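Local atomic coordinates of endoglucanase (Humicola insolens, PDB entry 1DYS), a protein that hydrolyses internal beta-1,4-glucosidic linkages of cellulose as a family 6 endoglucanase, contributing to the breakdown of plant biomass. Residues 6-11 / 293-297; 66-70 / 126-132; 88-93 / 159-163; 120-125 / 169-175; 243-247 / 262-266. All coordinates share one frame; numbering follows the deposited sequence.

Contact 1: residues 6-11 / 293-297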
# COMPACT_ATOMS: atom_id res chain seq x y z
N PHE A 6 0.16 -29.90 -12.34
CA PHE A 6 1.03 -29.18 -13.25
C PHE A 6 1.54 -30.11 -14.37
O PHE A 6 2.13 -29.63 -15.32
CB PHE A 6 2.23 -28.58 -12.51
CG PHE A 6 1.86 -27.43 -11.61
CD1 PHE A 6 1.45 -27.64 -10.29
CD2 PHE A 6 1.91 -26.14 -12.10
CE1 PHE A 6 1.12 -26.58 -9.46
CE2 PHE A 6 1.54 -25.07 -11.31
CZ PHE A 6 1.16 -25.31 -10.00
N SER A 7 1.41 -31.40 -14.16
CA SER A 7 1.83 -32.41 -15.13
C SER A 7 1.30 -32.13 -16.53
O SER A 7 0.10 -32.03 -16.83
CB SER A 7 1.31 -33.79 -14.69
OG SER A 7 2.23 -34.81 -15.05
N GLY A 8 2.23 -31.95 -17.47
CA GLY A 8 1.96 -31.67 -18.85
C GLY A 8 1.40 -30.30 -19.14
O GLY A 8 1.01 -29.99 -20.26
N ARG A 9 1.41 -29.41 -18.15
CA ARG A 9 0.90 -28.05 -18.31
C ARG A 9 2.02 -27.03 -18.28
O ARG A 9 3.13 -27.33 -17.89
CB ARG A 9 -0.17 -27.78 -17.24
CG ARG A 9 -1.44 -28.57 -17.51
CD ARG A 9 -2.61 -28.27 -16.57
NE ARG A 9 -3.78 -29.03 -17.04
CZ ARG A 9 -4.44 -29.95 -16.36
NH1 ARG A 9 -4.07 -30.25 -15.12
NH2 ARG A 9 -5.48 -30.54 -16.95
N THR A 10 1.74 -25.80 -18.69
CA THR A 10 2.71 -24.70 -18.62
C THR A 10 2.15 -23.64 -17.66
O THR A 10 0.99 -23.29 -17.84
CB THR A 10 2.91 -24.03 -19.98
OG1 THR A 10 1.65 -23.91 -20.64
CG2 THR A 10 3.84 -24.91 -20.83
N LEU A 11 2.93 -23.20 -16.68
CA LEU A 11 2.46 -22.10 -15.81
C LEU A 11 2.28 -20.85 -16.66
O LEU A 11 3.10 -20.41 -17.46
CB LEU A 11 3.48 -21.86 -14.70
CG LEU A 11 3.06 -20.79 -13.68
CD1 LEU A 11 1.73 -21.06 -12.98
CD2 LEU A 11 4.21 -20.58 -12.69
N PRO A 293 13.21 -21.48 -13.90
CA PRO A 293 11.84 -21.28 -14.38
C PRO A 293 11.00 -22.51 -14.08
O PRO A 293 11.48 -23.60 -13.81
CB PRO A 293 11.94 -21.02 -15.89
CG PRO A 293 13.40 -20.55 -15.99
CD PRO A 293 14.16 -21.44 -15.00
N PHE A 294 9.67 -22.32 -14.19
CA PHE A 294 8.76 -23.41 -13.91
C PHE A 294 9.18 -24.74 -14.56
O PHE A 294 9.49 -24.79 -15.74
CB PHE A 294 7.34 -23.02 -14.36
CG PHE A 294 6.46 -24.22 -14.59
CD1 PHE A 294 5.90 -24.87 -13.52
CD2 PHE A 294 6.21 -24.72 -15.86
CE1 PHE A 294 5.11 -26.00 -13.70
CE2 PHE A 294 5.42 -25.83 -16.06
CZ PHE A 294 4.87 -26.49 -14.98
N THR A 295 9.05 -25.78 -13.74
CA THR A 295 9.28 -27.15 -14.20
C THR A 295 8.65 -28.14 -13.25
O THR A 295 8.56 -27.87 -12.04
CB THR A 295 10.79 -27.45 -14.41
OG1 THR A 295 10.86 -28.80 -14.95
CG2 THR A 295 11.55 -27.42 -13.11
N THR A 296 8.27 -29.33 -13.78
CA THR A 296 7.78 -30.39 -12.91
C THR A 296 8.90 -31.42 -12.69
O THR A 296 8.75 -32.35 -11.91
CB THR A 296 6.55 -31.12 -13.46
OG1 THR A 296 6.79 -31.49 -14.83
CG2 THR A 296 5.27 -30.30 -13.48
N ASN A 297 10.05 -31.17 -13.32
CA ASN A 297 11.25 -32.03 -13.14
C ASN A 297 11.94 -31.57 -11.86
O ASN A 297 12.96 -30.88 -11.85
CB ASN A 297 12.16 -31.79 -14.33
CG ASN A 297 11.72 -32.30 -15.68
OD1 ASN A 297 10.94 -33.24 -15.85
ND2 ASN A 297 12.24 -31.68 -16.75
O HOH W 1 5.10 -31.93 -17.05

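Contact 2: residues 66-70 / 126-132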
# COMPACT_ATOMS: atom_id res chain seq x y z
N ILE A 66 -7.73 -15.18 -16.49
CA ILE A 66 -8.61 -16.12 -17.20
C ILE A 66 -8.66 -15.80 -18.68
O ILE A 66 -8.67 -16.72 -19.50
CB ILE A 66 -10.02 -16.07 -16.58
CG1 ILE A 66 -10.02 -16.79 -15.24
CG2 ILE A 66 -11.10 -16.70 -17.48
CD1 ILE A 66 -11.23 -16.50 -14.39
N GLN A 67 -8.72 -14.54 -19.07
CA GLN A 67 -8.70 -14.13 -20.48
C GLN A 67 -7.44 -14.66 -21.14
O GLN A 67 -7.39 -15.30 -22.18
CB GLN A 67 -8.80 -12.61 -20.63
CG GLN A 67 -8.41 -12.18 -22.05
CD GLN A 67 -8.74 -10.74 -22.36
OE1 GLN A 67 -9.66 -10.15 -21.81
NE2 GLN A 67 -7.98 -10.14 -23.27
N ASN A 68 -6.29 -14.39 -20.47
CA ASN A 68 -5.01 -14.87 -20.94
C ASN A 68 -4.95 -16.39 -21.03
O ASN A 68 -4.37 -16.92 -21.97
CB ASN A 68 -3.89 -14.34 -20.04
CG ASN A 68 -3.74 -12.84 -20.11
OD1 ASN A 68 -4.14 -12.20 -21.08
ND2 ASN A 68 -3.09 -12.25 -19.09
N ALA A 69 -5.51 -17.11 -20.06
CA ALA A 69 -5.52 -18.56 -20.05
C ALA A 69 -6.32 -19.06 -21.28
O ALA A 69 -5.83 -19.92 -21.99
CB ALA A 69 -6.07 -19.20 -18.79
N ARG A 70 -7.47 -18.46 -21.53
CA ARG A 70 -8.30 -18.87 -22.67
C ARG A 70 -7.65 -18.54 -24.00
O ARG A 70 -7.81 -19.31 -24.96
CB ARG A 70 -9.68 -18.23 -22.57
CG ARG A 70 -10.46 -18.72 -21.35
CD ARG A 70 -11.86 -18.13 -21.26
NE ARG A 70 -12.62 -18.95 -20.29
CZ ARG A 70 -13.53 -18.44 -19.48
NH1 ARG A 70 -13.85 -17.16 -19.57
NH2 ARG A 70 -14.13 -19.28 -18.62
N ALA A 126 -16.84 -20.36 -12.26
CA ALA A 126 -17.44 -20.11 -13.59
C ALA A 126 -16.48 -20.55 -14.68
O ALA A 126 -16.90 -21.06 -15.73
CB ALA A 126 -17.79 -18.64 -13.73
N ALA A 127 -15.17 -20.43 -14.44
CA ALA A 127 -14.20 -20.79 -15.48
C ALA A 127 -13.76 -22.23 -15.32
O ALA A 127 -12.59 -22.57 -15.12
CB ALA A 127 -13.01 -19.82 -15.40
N SER A 128 -14.70 -23.16 -15.46
CA SER A 128 -14.50 -24.59 -15.31
C SER A 128 -13.58 -25.24 -16.34
O SER A 128 -13.10 -26.36 -16.13
CB SER A 128 -15.87 -25.30 -15.35
OG SER A 128 -16.60 -25.05 -16.52
N ASP A 129 -13.32 -24.54 -17.42
CA ASP A 129 -12.47 -24.86 -18.53
C ASP A 129 -11.00 -24.51 -18.25
O ASP A 129 -10.10 -24.85 -19.01
CB ASP A 129 -12.89 -24.07 -19.77
CG ASP A 129 -12.89 -22.57 -19.65
OD1 ASP A 129 -13.38 -22.02 -18.63
OD2 ASP A 129 -12.46 -21.81 -20.55
N VAL A 130 -10.79 -23.75 -17.17
CA VAL A 130 -9.41 -23.36 -16.84
C VAL A 130 -8.88 -24.06 -15.61
O VAL A 130 -9.57 -24.20 -14.60
CB VAL A 130 -9.42 -21.83 -16.63
CG1 VAL A 130 -8.06 -21.28 -16.23
CG2 VAL A 130 -9.90 -21.13 -17.91
N GLN A 131 -7.58 -24.47 -15.67
CA GLN A 131 -7.03 -25.07 -14.46
C GLN A 131 -6.36 -24.00 -13.58
O GLN A 131 -5.62 -23.20 -14.17
CB GLN A 131 -5.96 -26.14 -14.82
CG GLN A 131 -6.67 -27.30 -15.55
CD GLN A 131 -7.45 -28.22 -14.63
OE1 GLN A 131 -7.01 -28.55 -13.52
NE2 GLN A 131 -8.65 -28.61 -15.05
N PHE A 132 -6.57 -24.05 -12.27
CA PHE A 132 -5.98 -23.05 -11.39
C PHE A 132 -5.16 -23.67 -10.27
O PHE A 132 -5.54 -24.68 -9.67
CB PHE A 132 -7.10 -22.24 -10.69
CG PHE A 132 -7.97 -21.41 -11.59
CD1 PHE A 132 -7.64 -20.13 -12.01
CD2 PHE A 132 -9.14 -21.97 -12.11
CE1 PHE A 132 -8.45 -19.43 -12.85
CE2 PHE A 132 -9.94 -21.27 -12.99
CZ PHE A 132 -9.63 -19.97 -13.36

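Contact 3: residues 88-93 / 159-163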
# COMPACT_ATOMS: atom_id res chain seq x y z
N LEU A 88 -5.97 -11.64 3.92
CA LEU A 88 -6.44 -11.97 5.27
C LEU A 88 -6.63 -10.76 6.15
O LEU A 88 -5.88 -9.76 6.15
CB LEU A 88 -5.32 -12.84 5.92
CG LEU A 88 -5.71 -13.73 7.09
CD1 LEU A 88 -6.70 -14.80 6.65
CD2 LEU A 88 -4.45 -14.37 7.68
N PRO A 89 -7.67 -10.78 6.96
CA PRO A 89 -7.85 -9.70 7.93
C PRO A 89 -6.68 -9.76 8.90
O PRO A 89 -6.18 -10.83 9.32
CB PRO A 89 -9.18 -9.96 8.66
CG PRO A 89 -9.81 -10.97 7.76
CD PRO A 89 -8.73 -11.77 7.04
N ASP A 90 -6.11 -8.61 9.23
CA ASP A 90 -4.95 -8.47 10.10
C ASP A 90 -3.74 -9.23 9.53
O ASP A 90 -2.94 -9.87 10.24
CB ASP A 90 -5.23 -8.98 11.52
CG ASP A 90 -6.14 -8.02 12.28
OD1 ASP A 90 -6.62 -7.05 11.64
OD2 ASP A 90 -6.38 -8.26 13.49
N ARG A 91 -3.65 -9.18 8.21
CA ARG A 91 -2.60 -9.78 7.40
C ARG A 91 -1.21 -9.49 7.93
O ARG A 91 -0.95 -8.39 8.43
CB ARG A 91 -2.70 -9.14 6.00
CG ARG A 91 -2.18 -10.05 4.88
CD ARG A 91 -2.62 -9.54 3.51
NE ARG A 91 -1.91 -8.29 3.14
CZ ARG A 91 -2.13 -7.73 1.95
NH1 ARG A 91 -2.96 -8.19 1.01
NH2 ARG A 91 -1.45 -6.58 1.71
N ASP A 92 -0.33 -10.53 7.94
CA ASP A 92 1.02 -10.38 8.45
C ASP A 92 1.01 -9.79 9.86
O ASP A 92 1.67 -8.80 10.17
CB ASP A 92 1.87 -9.49 7.54
CG ASP A 92 2.02 -10.09 6.16
OD1 ASP A 92 2.69 -11.15 6.10
OD2 ASP A 92 1.50 -9.59 5.13
N CYS A 93 0.34 -10.53 10.77
CA CYS A 93 0.07 -9.94 12.08
C CYS A 93 1.30 -9.59 12.88
O CYS A 93 1.32 -8.72 13.77
CB CYS A 93 -0.90 -10.83 12.88
SG CYS A 93 -0.22 -12.42 13.36
N GLN A 159 -8.49 -15.78 12.18
CA GLN A 159 -7.70 -16.03 10.95
C GLN A 159 -7.80 -17.48 10.53
O GLN A 159 -7.90 -17.80 9.34
CB GLN A 159 -6.26 -15.54 11.08
CG GLN A 159 -6.10 -14.03 11.05
CD GLN A 159 -4.62 -13.67 11.16
OE1 GLN A 159 -3.81 -14.43 11.66
NE2 GLN A 159 -4.27 -12.50 10.67
N GLN A 160 -7.87 -18.40 11.50
CA GLN A 160 -8.04 -19.82 11.17
C GLN A 160 -9.38 -20.04 10.50
O GLN A 160 -9.53 -20.75 9.51
CB GLN A 160 -7.90 -20.73 12.38
CG GLN A 160 -6.50 -20.75 13.00
CD GLN A 160 -6.49 -21.61 14.25
OE1 GLN A 160 -7.54 -21.97 14.78
NE2 GLN A 160 -5.33 -21.96 14.79
N GLU A 161 -10.42 -19.37 11.04
CA GLU A 161 -11.74 -19.44 10.44
C GLU A 161 -11.75 -18.84 9.03
O GLU A 161 -12.37 -19.38 8.12
CB GLU A 161 -12.78 -18.71 11.32
CG GLU A 161 -14.16 -18.67 10.67
CD GLU A 161 -15.23 -18.11 11.58
OE1 GLU A 161 -14.99 -18.02 12.80
OE2 GLU A 161 -16.33 -17.78 11.08
N ALA A 162 -11.01 -17.73 8.84
CA ALA A 162 -10.94 -17.14 7.51
C ALA A 162 -10.33 -18.08 6.47
O ALA A 162 -10.85 -18.20 5.36
CB ALA A 162 -10.12 -15.85 7.49
N ILE A 163 -9.21 -18.69 6.84
CA ILE A 163 -8.52 -19.57 5.87
C ILE A 163 -9.36 -20.82 5.59
O ILE A 163 -9.56 -21.29 4.45
CB ILE A 163 -7.13 -19.91 6.38
CG1 ILE A 163 -6.23 -18.67 6.52
CG2 ILE A 163 -6.51 -20.87 5.35
CD1 ILE A 163 -4.82 -18.96 7.01
O HOH W 2 -1.07 -12.94 10.21

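Contact 4: residues 120-125 / 169-175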
# COMPACT_ATOMS: atom_id res chain seq x y z
N PHE A 120 -14.03 -14.25 -5.46
CA PHE A 120 -12.90 -15.04 -5.94
C PHE A 120 -13.41 -16.42 -6.40
O PHE A 120 -13.15 -16.82 -7.54
CB PHE A 120 -11.87 -15.21 -4.83
CG PHE A 120 -10.46 -15.56 -5.24
CD1 PHE A 120 -10.14 -16.73 -5.93
CD2 PHE A 120 -9.47 -14.66 -4.86
CE1 PHE A 120 -8.82 -16.98 -6.20
CE2 PHE A 120 -8.13 -14.91 -5.13
CZ PHE A 120 -7.84 -16.07 -5.83
N ALA A 121 -14.21 -17.03 -5.52
CA ALA A 121 -14.71 -18.37 -5.85
C ALA A 121 -15.66 -18.36 -7.03
O ALA A 121 -15.62 -19.31 -7.83
CB ALA A 121 -15.36 -18.97 -4.62
N GLN A 122 -16.48 -17.33 -7.14
CA GLN A 122 -17.43 -17.24 -8.24
C GLN A 122 -16.69 -17.24 -9.57
O GLN A 122 -17.07 -17.96 -10.51
CB GLN A 122 -18.25 -15.94 -8.12
CG GLN A 122 -19.21 -15.69 -9.29
CD GLN A 122 -19.90 -14.34 -9.13
OE1 GLN A 122 -19.82 -13.66 -8.10
NE2 GLN A 122 -20.63 -13.92 -10.16
N LYS A 123 -15.65 -16.40 -9.67
CA LYS A 123 -14.89 -16.31 -10.91
C LYS A 123 -14.19 -17.60 -11.28
O LYS A 123 -14.20 -18.02 -12.44
CB LYS A 123 -13.79 -15.24 -10.69
CG LYS A 123 -14.42 -13.84 -10.77
CD LYS A 123 -13.27 -12.84 -10.54
CE LYS A 123 -13.83 -11.43 -10.30
NZ LYS A 123 -14.55 -10.91 -11.48
N LEU A 124 -13.63 -18.31 -10.29
CA LEU A 124 -12.95 -19.57 -10.63
C LEU A 124 -13.95 -20.68 -10.94
O LEU A 124 -13.68 -21.46 -11.86
CB LEU A 124 -12.00 -20.00 -9.51
CG LEU A 124 -10.57 -19.46 -9.59
CD1 LEU A 124 -10.55 -17.93 -9.54
CD2 LEU A 124 -9.81 -19.98 -8.38
N LYS A 125 -15.06 -20.76 -10.21
CA LYS A 125 -16.03 -21.85 -10.48
C LYS A 125 -16.71 -21.61 -11.81
O LYS A 125 -17.08 -22.58 -12.48
CB LYS A 125 -17.04 -21.98 -9.33
CG LYS A 125 -16.42 -22.60 -8.08
CD LYS A 125 -17.41 -22.68 -6.91
CE LYS A 125 -16.73 -23.41 -5.76
NZ LYS A 125 -17.55 -23.45 -4.54
N GLN A 169 -14.67 -22.69 0.27
CA GLN A 169 -15.31 -22.14 -0.92
C GLN A 169 -14.64 -22.46 -2.25
O GLN A 169 -15.20 -22.11 -3.29
CB GLN A 169 -15.36 -20.60 -0.83
CG GLN A 169 -16.40 -20.12 0.19
CD GLN A 169 -17.75 -20.20 -0.51
OE1 GLN A 169 -17.98 -19.65 -1.60
NE2 GLN A 169 -18.65 -20.98 0.08
N LEU A 170 -13.47 -23.08 -2.24
CA LEU A 170 -12.70 -23.32 -3.44
C LEU A 170 -12.47 -24.79 -3.73
O LEU A 170 -11.37 -25.23 -4.09
CB LEU A 170 -11.33 -22.60 -3.29
CG LEU A 170 -11.52 -21.07 -3.27
CD1 LEU A 170 -10.22 -20.39 -2.82
CD2 LEU A 170 -11.94 -20.49 -4.60
N GLN A 171 -13.50 -25.61 -3.46
CA GLN A 171 -13.37 -27.04 -3.77
C GLN A 171 -13.94 -27.30 -5.16
O GLN A 171 -15.14 -27.09 -5.37
CB GLN A 171 -14.18 -27.84 -2.75
CG GLN A 171 -13.75 -27.79 -1.31
CD GLN A 171 -12.37 -28.36 -1.06
OE1 GLN A 171 -12.12 -29.54 -1.27
NE2 GLN A 171 -11.48 -27.50 -0.58
N ALA A 172 -13.12 -27.71 -6.12
CA ALA A 172 -13.59 -28.01 -7.47
C ALA A 172 -12.51 -28.84 -8.16
O ALA A 172 -11.35 -28.74 -7.75
CB ALA A 172 -13.86 -26.75 -8.27
N SER A 173 -12.83 -29.67 -9.16
CA SER A 173 -11.77 -30.47 -9.76
C SER A 173 -10.75 -29.68 -10.56
O SER A 173 -9.69 -30.23 -10.85
CB SER A 173 -12.43 -31.54 -10.65
OG SER A 173 -12.93 -30.97 -11.83
N HIS A 174 -11.02 -28.42 -10.93
CA HIS A 174 -10.11 -27.62 -11.72
C HIS A 174 -9.39 -26.57 -10.85
O HIS A 174 -8.61 -25.78 -11.36
CB HIS A 174 -10.80 -26.95 -12.90
CG HIS A 174 -11.84 -25.96 -12.45
ND1 HIS A 174 -12.98 -26.33 -11.77
CD2 HIS A 174 -11.87 -24.61 -12.57
CE1 HIS A 174 -13.69 -25.24 -11.51
NE2 HIS A 174 -13.02 -24.17 -11.94
N ILE A 175 -9.66 -26.66 -9.55
CA ILE A 175 -9.00 -25.73 -8.60
C ILE A 175 -8.10 -26.53 -7.67
O ILE A 175 -8.54 -27.42 -6.93
CB ILE A 175 -10.04 -24.97 -7.75
CG1 ILE A 175 -10.98 -24.14 -8.61
CG2 ILE A 175 -9.31 -24.08 -6.74
CD1 ILE A 175 -12.13 -23.51 -7.79
O HOH W 3 -16.33 -25.05 -2.69
O HOH W 4 -18.80 -21.11 -3.69

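Contact 5: residues 243-247 / 262-266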
# COMPACT_ATOMS: atom_id res chain seq x y z
N GLU A 243 14.96 -25.70 0.17
CA GLU A 243 13.51 -25.88 0.06
C GLU A 243 13.12 -27.30 -0.29
O GLU A 243 12.05 -27.76 0.11
CB GLU A 243 12.95 -24.80 -0.85
CG GLU A 243 13.18 -23.42 -0.22
CD GLU A 243 12.28 -23.22 1.00
OE1 GLU A 243 11.06 -23.28 0.78
OE2 GLU A 243 12.77 -23.08 2.13
N SER A 244 13.98 -27.99 -1.05
CA SER A 244 13.70 -29.39 -1.36
C SER A 244 13.69 -30.17 -0.05
O SER A 244 12.76 -30.97 0.13
CB SER A 244 14.75 -29.98 -2.30
OG SER A 244 14.43 -31.36 -2.52
N ARG A 245 14.64 -29.95 0.87
CA ARG A 245 14.59 -30.71 2.12
C ARG A 245 13.49 -30.20 3.04
O ARG A 245 12.85 -30.95 3.77
CB ARG A 245 15.93 -30.78 2.84
CG ARG A 245 16.84 -31.76 2.06
CD ARG A 245 18.25 -31.61 2.62
NE ARG A 245 18.97 -30.54 1.91
CZ ARG A 245 20.24 -30.26 2.22
NH1 ARG A 245 20.81 -30.96 3.21
NH2 ARG A 245 20.91 -29.32 1.57
N TYR A 246 13.15 -28.90 2.93
CA TYR A 246 12.02 -28.41 3.75
C TYR A 246 10.74 -29.13 3.35
O TYR A 246 10.02 -29.60 4.24
CB TYR A 246 11.88 -26.90 3.59
CG TYR A 246 10.70 -26.30 4.34
CD1 TYR A 246 10.47 -26.56 5.68
CD2 TYR A 246 9.83 -25.43 3.70
CE1 TYR A 246 9.39 -26.02 6.37
CE2 TYR A 246 8.75 -24.87 4.36
CZ TYR A 246 8.55 -25.16 5.70
OH TYR A 246 7.46 -24.64 6.36
N ALA A 247 10.49 -29.25 2.04
CA ALA A 247 9.31 -29.92 1.49
C ALA A 247 9.21 -31.36 1.97
O ALA A 247 8.15 -31.82 2.40
CB ALA A 247 9.26 -29.84 -0.03
N GLN A 262 2.07 -32.42 -0.80
CA GLN A 262 2.68 -31.91 -2.01
C GLN A 262 3.02 -30.42 -2.04
O GLN A 262 2.18 -29.64 -1.65
CB GLN A 262 1.85 -32.25 -3.25
CG GLN A 262 1.62 -33.77 -3.37
CD GLN A 262 2.93 -34.54 -3.46
OE1 GLN A 262 3.28 -35.24 -2.52
NE2 GLN A 262 3.67 -34.41 -4.54
N PHE A 263 4.22 -30.09 -2.52
CA PHE A 263 4.64 -28.68 -2.51
C PHE A 263 4.76 -28.06 -3.89
O PHE A 263 5.05 -28.71 -4.87
CB PHE A 263 6.06 -28.55 -1.92
CG PHE A 263 6.09 -28.44 -0.43
CD1 PHE A 263 5.71 -29.52 0.36
CD2 PHE A 263 6.35 -27.25 0.24
CE1 PHE A 263 5.67 -29.44 1.72
CE2 PHE A 263 6.34 -27.17 1.60
CZ PHE A 263 5.99 -28.26 2.39
N ILE A 264 4.65 -26.73 -3.94
CA ILE A 264 5.05 -25.93 -5.09
C ILE A 264 6.04 -24.93 -4.48
O ILE A 264 5.79 -24.54 -3.36
CB ILE A 264 4.08 -25.22 -6.01
CG1 ILE A 264 3.10 -24.36 -5.18
CG2 ILE A 264 3.31 -26.28 -6.80
CD1 ILE A 264 1.97 -23.74 -5.96
N ILE A 265 7.21 -24.73 -5.09
CA ILE A 265 8.26 -23.94 -4.42
C ILE A 265 8.69 -22.79 -5.31
O ILE A 265 9.02 -22.95 -6.47
CB ILE A 265 9.53 -24.78 -4.15
CG1 ILE A 265 9.18 -25.85 -3.11
CG2 ILE A 265 10.67 -23.92 -3.58
CD1 ILE A 265 10.31 -26.67 -2.56
N ASP A 266 8.64 -21.57 -4.77
CA ASP A 266 8.97 -20.38 -5.56
C ASP A 266 10.49 -20.36 -5.76
O ASP A 266 11.22 -20.58 -4.78
CB ASP A 266 8.63 -19.13 -4.72
CG ASP A 266 8.52 -17.84 -5.53
OD1 ASP A 266 8.77 -17.78 -6.76
OD2 ASP A 266 8.18 -16.79 -4.90

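Contact 1: residues 6-11 / 293-297
Phe294 lies against Phe6 and Leu11, where the N-terminal chain enters the distorted parallel alpha/beta barrel of family 6. Residues 6-9 form a type II beta turn, closed by a bond from Arg9 N to Phe6 O. Short strand 10-11 follows it. Residues 293-297 belong to the loop that precedes strand 303-307. The tight part of the contact is built around the Phe294 ring. Leu11 CB sits over one face, 4.1 Å from the ring centroid, and makes a CH-pi contact. At the ring edge, Phe294 CE2 comes within 3.3 Å of Arg9 O. The Phe6 ring meets the same phenyl obliquely, with planes 42° apart and Phe6 CD2 3.6 Å from Phe294 CE1. The Phe294 ring reaches this place because CG is anti to the backbone N (chi1 158°). Phe6 is buried, and its ring also touches Ala305, Val307 and Ile80 of neighbouring strands. The turn side is looser. Ser7 and Gly8 are exposed, and Ser7 directs its CB away from the other loop. Arg9 also turns its guanidinium away, to the backbone oxygen of Pro5. Between the turn and Thr296 the polar link is indirect. Thr296 CG2 packs on Phe6 CB at 3.6 Å, while Thr296 OG1 bonds a water at 2.8 Å. The same water accepts from Gly8 N at 2.9 Å.

Contact 2: residues 66-70 / 126-132
Arg70 NH2 donates to Asp129 OD1 at 2.8 Å in a nearly straight bond (178°). Beside it, Arg70 NE donates to Asp129 OD2 at 2.9 Å. The arginine thus grips the carboxylate side-on, one nitrogen to each oxygen. Both oxygens use their syn lone pairs. The guanidinium and carboxylate planes are only 23° apart. Paired bonds of this kind fix the rotation of both flat groups. The extended Arg70 chain brings the guanidinium across from helix 60-74. Asp129 CG lies between its own backbone N and carbonyl carbon (chi1 58°), and this turns the carboxylate to meet it. Asp129 is part of a type I beta turn, residues 127-130, which joins helix 108-126 to barrel strand 132-136. Both the salt-bridging residues are exposed, but the packing beneath them is buried. Ala127 CB lies 3.5 Å from Arg70 NH2 and also touches Ile66 CD1 at 3.9 Å. Ile66 CG1 meets the edge of the Phe132 ring, 3.7 Å from CZ. Val130 CG1 lies over a face of that ring and packs on Ala69 CB at 3.9 Å. Ala69, Val130 and Phe132 all rest on Val81 of strand 79-85.

Contact 3: residues 88-93 / 159-163
The Gln159 side-chain amide has Leu88 CD2 over one face, 3.6 Å from Gln159 CD. At its edge, close to the amide plane, is Pro89 O. Gln159 NE2 donates to this oxygen at 2.9 Å, with an angle of 174° at the hydrogen. The donor also lies in the carbonyl plane of Pro89. Asp90 O is close as well, 3.0 Å from Gln159 NE2. A water accepts from Gln159 NE2 at 3.3 Å and from Cys93 N at 2.8 Å. With CG anti to the carbonyl carbon (chi1 -72°) and the chain extended beyond it, Gln159 carries its amide from helix 150-169 into the curve of the facing loop. That loop follows barrel strand 79-85 and contains a type II beta turn, residues 88-91. It carries Asp92, a probable proton donor of the active site, whose CB points away from the helix. Asp92 OD2 is hydrogen-bonded to Tyr86 OH and Ser99 OG. Cys93 fastens the loop to the same helix a second time, through its disulfide with Cys152. Every residue touching across this contact is buried. The apolar part lies beside the amide. Leu88 CD1 packs on Ala162 CB at 3.7 Å and on Ile163 CG1 at 3.9 Å.

Contact 4: residues 120-125 / 169-175
This contact lies on the outer, helical side of the alpha/beta barrel: Ala121, Leu124 and Lys125 of helix 108-126 meet the link between helix 150-169 and strand 175-180. The link ends in a type I beta turn, residues 172-175. From this turn His174 NE2 donates to Leu124 O at 2.8 Å, nearly straight at 171°. The oxygen lies in the ring plane of the histidine, but the nitrogen stands above the carbonyl plane of Leu124. His174 CG lies between its backbone N and carbonyl carbon (chi1 64°), which swings the ring toward the helix. Ile175 CG1 covers one ring face and helps to hold it. At the solvent side Lys125 is stretched out, and NZ makes three bonds. It donates to Gln169 O at 3.0 Å and to two waters. One water also accepts from Gln171 N. The other donates to Gln169 OE1 at 2.7 Å. Gln169 O also touches Ala121 CB, at 3.4 Å. Below these polar groups the packing is apolar. Leu170 CD2 lies 3.7 Å from Ala121 CB, and Ile175 CD1 lies 3.9 Å from Leu124 CB. Deeper still, Phe120 and Leu124 rest on Leu83 of strand 79-85 and on Ile62 of helix 60-74, while Leu124 also touches Phe132 and Val134 of strand 132-136.

Contact 5: residues 243-247 / 262-266
Phe263 and Ile265 point from barrel strand 262-266 at Glu243 and Ala247 at the start of helix 243-255. The two segments run nearly antiparallel, at 159°, as expected for a helix that packs on the outside of an alpha/beta barrel and leads back to the next strand. Their axes approach to 9.6 Å. Phe263 comes first along the strand. Its ring lies flat against the helix, with Ala247 CA over its centre in a CH-pi contact, 3.7 Å from the centroid. Ala247 CB touches the same ring, 3.5 Å from Phe263 CG. Phe263 CG is anti to the carbonyl carbon (chi1 -87°), and the ring is thereby turned broadside to the alanine. Tyr246 CE2 adds a looser touch to Phe263 CE2 at 4.3 Å; its hydroxyl is bonded to Val181 O. Ile265 comes next on the helix-facing side. Its CG2 and CD1 both lie 3.7 Å from Glu243 CB. The carboxylate of Glu243 bends off to Gly184 N, Asn224 and Ser218, near the probable substrate-binding residue Asn183. The closest approach is Ile265 CD1 to Glu243 O, at 3.4 Å. That oxygen also accepts the helical bond from Ala247 N.

Contacts 2 and 4 share the C-terminal end of helix 108-126, contact 2 with the loop after it. Their segments alternate along the chain, and Phe132 N probably bonds His174 O. Each has a buried apolar base and a charged solvent side: a salt bridge in contact 2, a lysine to a carbonyl and waters in contact 4. Contact 5 is nearest the chain centre and held by apolar and CH-pi packing. In contact 3, beside the active site, every touching residue is buried, and a glutamine-to-carbonyl bond is added to apolar packing. Contact 1 is partly buried, with aromatic packing and one water bridge. Its Phe6 touches Ile264 of contact 5, and Arg9 touches Gln131 of contact 2.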